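Long-range contacts in macrolide export ATP-binding/permease protein MacB (Actinobacillus actinomycetemcomitans, PDB 3FTJ), which probably serves as the inner-membrane ABC transporter of the MacAB-TdeA tripartite efflux system, conferring resistance against macrolides: residues T15-N20 with S175-I180; L35-A40 with S171-I176. All blocks are in the same frame, centred on the assembly; numbering follows the deposited sequence.

Contact 1: residues T15-N20 with S175-I180; sequences TMTIFN and SITVKI
Four apolar side chains, Met-16, Ile-18, Ile-176 and Val-178, line one face where strands 15-20 and 175-180 run antiparallel in the mixed sheet of the MacB periplasmic region. The CD1 tip of Ile-18 reaches across to Val-178 CG1 (4.0 Å), the two side chains crossing obliquely. Val-178 turns its other branch, CG2, to Met-16 CB. Beyond CB, Met-16 runs extended and brings its CE methyl to 4.2 Å from Ile-180 CG1. Helix 186-201 packs on this face, with Leu-193 touching both Ile-18 and Val-178.

Between the faces, two hydrogen-bonded pairs join the backbones. Met-16 and Val-178 exchange N-H and C=O, and the bond from Val-178 N to Met-16 O (2.8 Å) lies nearly along the carbonyl axis. In the next such pair, Ile-18 N meets Ile-176 O at 2.7 Å and almost straight (177°), although from above the carbonyl plane.

On the opposite face Thr-17 and Thr-177 stand as a non-hydrogen-bonded pair. Each hydroxyl lies anti to its own carbonyl carbon, which brings Thr-17 OG1 within 3.1 Å of Thr-177 OG1 in a hydrogen bond. Further along, Thr-15 CG2 leans on Lys-179 CG, while the ammonium group of Lys-179 forms a salt bridge with Asp-182. One face is thus apolar beneath the helix; the other is mixed, its hydroxyls and charge sharing it with the Phe-19 ring.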
loop_
_atom_site.group_PDB
_atom_site.type_symbol
_atom_site.label_atom_id
_atom_site.label_comp_id
_atom_site.label_asym_id
_atom_site.label_seq_id
_atom_site.Cartn_x
_atom_site.Cartn_y
_atom_site.Cartn_z
ATOM N N THR A 15 0.733 -2.574 13.147
ATOM C CA THR A 15 0.903 -2.853 11.729
ATOM C C THR A 15 2.367 -3.079 11.371
ATOM O O THR A 15 3.263 -2.481 11.961
ATOM C CB THR A 15 0.374 -1.704 10.862
ATOM O OG1 THR A 15 1.186 -0.546 11.071
ATOM C CG2 THR A 15 -1.069 -1.382 11.219
ATOM N N MET A 16 2.601 -3.955 10.403
ATOM C CA MET A 16 3.941 -4.190 9.886
ATOM C C MET A 16 3.859 -4.194 8.379
ATOM O O MET A 16 2.891 -4.700 7.819
ATOM C CB MET A 16 4.475 -5.536 10.353
ATOM C CG MET A 16 4.530 -5.676 11.850
ATOM S SD MET A 16 5.116 -7.301 12.342
ATOM C CE MET A 16 5.023 -7.117 14.124
ATOM N N THR A 17 4.874 -3.630 7.728
ATOM C CA THR A 17 4.937 -3.610 6.271
ATOM C C THR A 17 6.125 -4.436 5.805
ATOM O O THR A 17 7.261 -4.208 6.224
ATOM C CB THR A 17 5.050 -2.170 5.721
ATOM O OG1 THR A 17 3.955 -1.383 6.211
ATOM C CG2 THR A 17 5.032 -2.164 4.184
ATOM N N ILE A 18 5.849 -5.408 4.946
ATOM C CA ILE A 18 6.881 -6.268 4.396
ATOM C C ILE A 18 7.305 -5.772 3.009
ATOM O O ILE A 18 6.461 -5.551 2.139
ATOM C CB ILE A 18 6.379 -7.709 4.312
ATOM C CG1 ILE A 18 5.764 -8.116 5.655
ATOM C CG2 ILE A 18 7.511 -8.647 3.928
ATOM C CD1 ILE A 18 4.600 -9.046 5.533
ATOM N N PHE A 19 8.611 -5.595 2.820
ATOM C CA PHE A 19 9.179 -5.053 1.588
ATOM C C PHE A 19 10.140 -6.042 0.934
ATOM O O PHE A 19 10.802 -6.811 1.621
ATOM C CB PHE A 19 9.981 -3.785 1.890
ATOM C CG PHE A 19 9.144 -2.609 2.285
ATOM C CD1 PHE A 19 8.573 -1.796 1.325
ATOM C CD2 PHE A 19 8.946 -2.302 3.618
ATOM C CE1 PHE A 19 7.806 -0.709 1.684
ATOM C CE2 PHE A 19 8.184 -1.213 3.980
ATOM C CZ PHE A 19 7.616 -0.416 3.013
ATOM N N ASN A 20 10.239 -5.991 -0.391
ATOM C CA ASN A 20 11.259 -6.746 -1.108
ATOM C C ASN A 20 12.648 -6.247 -0.753
ATOM O O ASN A 20 12.837 -5.056 -0.512
ATOM C CB ASN A 20 11.057 -6.610 -2.617
ATOM C CG ASN A 20 9.723 -7.142 -3.070
ATOM O OD1 ASN A 20 8.908 -6.416 -3.626
ATOM N ND2 ASN A 20 9.484 -8.413 -2.813
ATOM N N SER A 175 5.113 -4.402 -1.781
ATOM C CA SER A 175 5.043 -4.640 -0.342
ATOM C C SER A 175 3.680 -5.179 0.105
ATOM O O SER A 175 2.711 -5.191 -0.656
ATOM C CB SER A 175 5.372 -3.356 0.430
ATOM O OG SER A 175 4.382 -2.359 0.229
ATOM N N ILE A 176 3.626 -5.619 1.355
ATOM C CA ILE A 176 2.411 -6.115 1.978
ATOM C C ILE A 176 2.324 -5.535 3.379
ATOM O O ILE A 176 3.229 -5.724 4.194
ATOM C CB ILE A 176 2.450 -7.660 2.127
ATOM C CG1 ILE A 176 2.529 -8.340 0.759
ATOM C CG2 ILE A 176 1.245 -8.157 2.907
ATOM C CD1 ILE A 176 2.950 -9.807 0.832
ATOM N N THR A 177 1.249 -4.826 3.675
ATOM C CA THR A 177 1.054 -4.362 5.040
ATOM C C THR A 177 0.048 -5.263 5.749
ATOM O O THR A 177 -1.039 -5.515 5.229
ATOM C CB THR A 177 0.591 -2.900 5.095
ATOM O OG1 THR A 177 1.554 -2.070 4.428
ATOM C CG2 THR A 177 0.449 -2.445 6.542
ATOM N N VAL A 178 0.429 -5.758 6.924
ATOM C CA VAL A 178 -0.434 -6.624 7.716
ATOM C C VAL A 178 -0.866 -5.890 8.981
ATOM O O VAL A 178 -0.091 -5.133 9.566
ATOM C CB VAL A 178 0.262 -7.960 8.112
ATOM C CG1 VAL A 178 0.836 -8.671 6.891
ATOM C CG2 VAL A 178 1.345 -7.719 9.131
ATOM N N LYS A 179 -2.115 -6.101 9.383
ATOM C CA LYS A 179 -2.597 -5.590 10.655
ATOM C C LYS A 179 -2.575 -6.759 11.616
ATOM O O LYS A 179 -3.193 -7.795 11.360
ATOM C CB LYS A 179 -4.018 -5.049 10.521
ATOM C CG LYS A 179 -4.332 -3.846 11.407
ATOM C CD LYS A 179 -4.443 -4.220 12.878
ATOM C CE LYS A 179 -5.019 -3.057 13.686
ATOM N NZ LYS A 179 -5.211 -3.382 15.131
ATOM N N ILE A 180 -1.840 -6.589 12.709
ATOM C CA ILE A 180 -1.655 -7.639 13.703
ATOM C C ILE A 180 -2.861 -7.722 14.644
ATOM O O ILE A 180 -3.452 -6.699 15.000
ATOM C CB ILE A 180 -0.357 -7.383 14.507
ATOM C CG1 ILE A 180 0.862 -7.743 13.664
ATOM C CG2 ILE A 180 -0.329 -8.181 15.778
ATOM C CD1 ILE A 180 0.833 -9.160 13.141
#

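Contact 2: residues L35-A40 with S171-I176; sequences LKISDA and SRIGSI
A single backbone bridge between Lys-36 and Arg-172 joins segments 35-40 and 171-176, with Ile-173 N donating to Leu-35 O (2.9 Å) from above the carbonyl plane and Ile-37 N donating to Ser-171 O nearly along its C=O axis. Lys-36 is the N-cap residue of helix 37-44, so the bridge fastens a helix start to the approach of strand 175-180 in the MacB-like periplasmic core domain. In one half of a capping box, Lys-36 N donates to Asp-39 OD2 (3.0 Å) from above the carboxylate plane; the same oxygen also binds His-201, so two donors hold it. A water accepts from Ser-38 N and is hydrogen-bonded to Ser-171 OG (2.7 Å).

Leu-35 spreads over the 173-176 backbone: its CB lies against Ile-173 CG1 (3.7 Å), CD1 rests on Ser-175 CA, and CD2 reaches Ile-176 CD1. That isoleucine methyl also meets Ala-40 CB, joining helix 37-44 to strand 175-180. Ile-37 crosses Ile-173 at about a right angle, CD1 against CG2.

At the outer edge Lys-36 and Arg-172 extend side by side despite their like charges. Arg-172 NH1 is bound by the carbonyl of Gln-33, and Lys-36 CE lies over one face of the guanidinium, 3.5 Å from Arg-172 NH2.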
loop_
_atom_site.group_PDB
_atom_site.type_symbol
_atom_site.label_atom_id
_atom_site.label_comp_id
_atom_site.label_asym_id
_atom_site.label_seq_id
_atom_site.Cartn_x
_atom_site.Cartn_y
_atom_site.Cartn_z
ATOM N N LEU A 35 7.755 -10.687 -3.485
ATOM C CA LEU A 35 6.463 -10.726 -2.805
ATOM C C LEU A 35 5.363 -10.975 -3.839
ATOM O O LEU A 35 5.360 -10.356 -4.901
ATOM C CB LEU A 35 6.212 -9.415 -2.053
ATOM C CG LEU A 35 7.127 -9.188 -0.842
ATOM C CD1 LEU A 35 6.964 -7.789 -0.266
ATOM C CD2 LEU A 35 6.851 -10.250 0.231
ATOM N N LYS A 36 4.438 -11.879 -3.522
ATOM C CA LYS A 36 3.347 -12.243 -4.426
ATOM C C LYS A 36 2.007 -12.147 -3.734
ATOM O O LYS A 36 1.914 -12.240 -2.512
ATOM C CB LYS A 36 3.493 -13.686 -4.922
ATOM C CG LYS A 36 4.885 -14.129 -5.263
ATOM C CD LYS A 36 4.870 -15.592 -5.620
ATOM C CE LYS A 36 6.246 -16.106 -6.008
ATOM N NZ LYS A 36 6.170 -17.490 -6.626
ATOM N N ILE A 37 0.959 -12.007 -4.531
ATOM C CA ILE A 37 -0.407 -12.019 -4.016
ATOM C C ILE A 37 -0.704 -13.306 -3.242
ATOM O O ILE A 37 -1.424 -13.280 -2.242
ATOM C CB ILE A 37 -1.432 -11.824 -5.154
ATOM C CG1 ILE A 37 -1.331 -10.400 -5.702
ATOM C CG2 ILE A 37 -2.845 -12.106 -4.664
ATOM C CD1 ILE A 37 -1.539 -9.326 -4.650
ATOM N N SER A 38 -0.133 -14.426 -3.680
ATOM C CA SER A 38 -0.340 -15.696 -2.975
ATOM C C SER A 38 0.307 -15.685 -1.584
ATOM O O SER A 38 -0.223 -16.288 -0.649
ATOM C CB SER A 38 0.182 -16.879 -3.789
ATOM O OG SER A 38 1.557 -16.734 -4.092
ATOM N N ASP A 39 1.455 -15.017 -1.462
ATOM C CA ASP A 39 2.035 -14.735 -0.160
ATOM C C ASP A 39 0.998 -14.012 0.711
ATOM O O ASP A 39 0.740 -14.424 1.846
ATOM C CB ASP A 39 3.284 -13.859 -0.288
ATOM C CG ASP A 39 4.436 -14.556 -0.997
ATOM O OD1 ASP A 39 4.431 -15.801 -1.120
ATOM O OD2 ASP A 39 5.363 -13.838 -1.430
ATOM N N ALA A 40 0.402 -12.944 0.175
ATOM C CA ALA A 40 -0.603 -12.174 0.902
ATOM C C ALA A 40 -1.819 -13.023 1.277
ATOM O O ALA A 40 -2.392 -12.857 2.353
ATOM C CB ALA A 40 -1.040 -10.948 0.094
ATOM N N SER A 171 1.594 -11.202 -10.759
ATOM C CA SER A 171 0.986 -11.247 -9.431
ATOM C C SER A 171 1.985 -10.823 -8.355
ATOM O O SER A 171 1.753 -11.039 -7.167
ATOM C CB SER A 171 0.455 -12.657 -9.117
ATOM O OG SER A 171 1.520 -13.557 -8.853
ATOM N N ARG A 172 3.097 -10.227 -8.777
ATOM C CA ARG A 172 4.131 -9.791 -7.841
ATOM C C ARG A 172 3.966 -8.337 -7.438
ATOM O O ARG A 172 3.483 -7.524 -8.218
ATOM C CB ARG A 172 5.516 -10.044 -8.428
ATOM C CG ARG A 172 5.890 -11.497 -8.336
ATOM C CD ARG A 172 6.913 -11.902 -9.362
ATOM N NE ARG A 172 7.021 -13.355 -9.415
ATOM C CZ ARG A 172 7.973 -14.055 -8.808
ATOM N NH1 ARG A 172 8.913 -13.429 -8.108
ATOM N NH2 ARG A 172 7.991 -15.380 -8.908
ATOM N N ILE A 173 4.377 -8.016 -6.210
ATOM C CA ILE A 173 4.081 -6.713 -5.626
ATOM C C ILE A 173 5.260 -6.096 -4.878
ATOM O O ILE A 173 6.260 -6.761 -4.621
ATOM C CB ILE A 173 2.881 -6.820 -4.674
ATOM C CG1 ILE A 173 3.165 -7.891 -3.612
ATOM C CG2 ILE A 173 1.611 -7.123 -5.449
ATOM C CD1 ILE A 173 1.990 -8.208 -2.743
ATOM N N GLY A 174 5.122 -4.823 -4.528
ATOM C CA GLY A 174 6.198 -4.069 -3.915
ATOM C C GLY A 174 6.276 -4.245 -2.413
ATOM O O GLY A 174 7.370 -4.239 -1.837
ATOM N N SER A 175 5.113 -4.402 -1.781
ATOM C CA SER A 175 5.043 -4.640 -0.342
ATOM C C SER A 175 3.680 -5.179 0.105
ATOM O O SER A 175 2.711 -5.191 -0.656
ATOM C CB SER A 175 5.372 -3.356 0.430
ATOM O OG SER A 175 4.382 -2.359 0.229
ATOM N N ILE A 176 3.626 -5.619 1.355
ATOM C CA ILE A 176 2.411 -6.115 1.978
ATOM C C ILE A 176 2.324 -5.535 3.379
ATOM O O ILE A 176 3.229 -5.724 4.194
ATOM C CB ILE A 176 2.450 -7.660 2.127
ATOM C CG1 ILE A 176 2.529 -8.340 0.759
ATOM C CG2 ILE A 176 1.245 -8.157 2.907
ATOM C CD1 ILE A 176 2.950 -9.807 0.832
HETATM O O HOH W 1 0.679 -14.843 -6.646
#

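Overall arrangement
Contacts 1 and 2 share Ser-175 and Ile-176, where the chain leaves the bridge at Arg-172 and enters strand 175-180; their centres lie about 10 Å apart. Ser-175 places its side chain on the face of Thr-17 and Phe-19, where it touches both, and its CB points away from segment 35-40, whereas Ile-176 lies on the helix-covered face and serves both contacts. Leu-35 is a further join, its CD1 standing 3.3 Å from Ile-18 O. Helix 186-201 touches side chains in both contacts, and Val-52 meets Ile-176 and Ala-40. Together they illustrate how strand 175-180, inside the sheet between strands 15-20 and 49-64, is joined to segments distant in sequence.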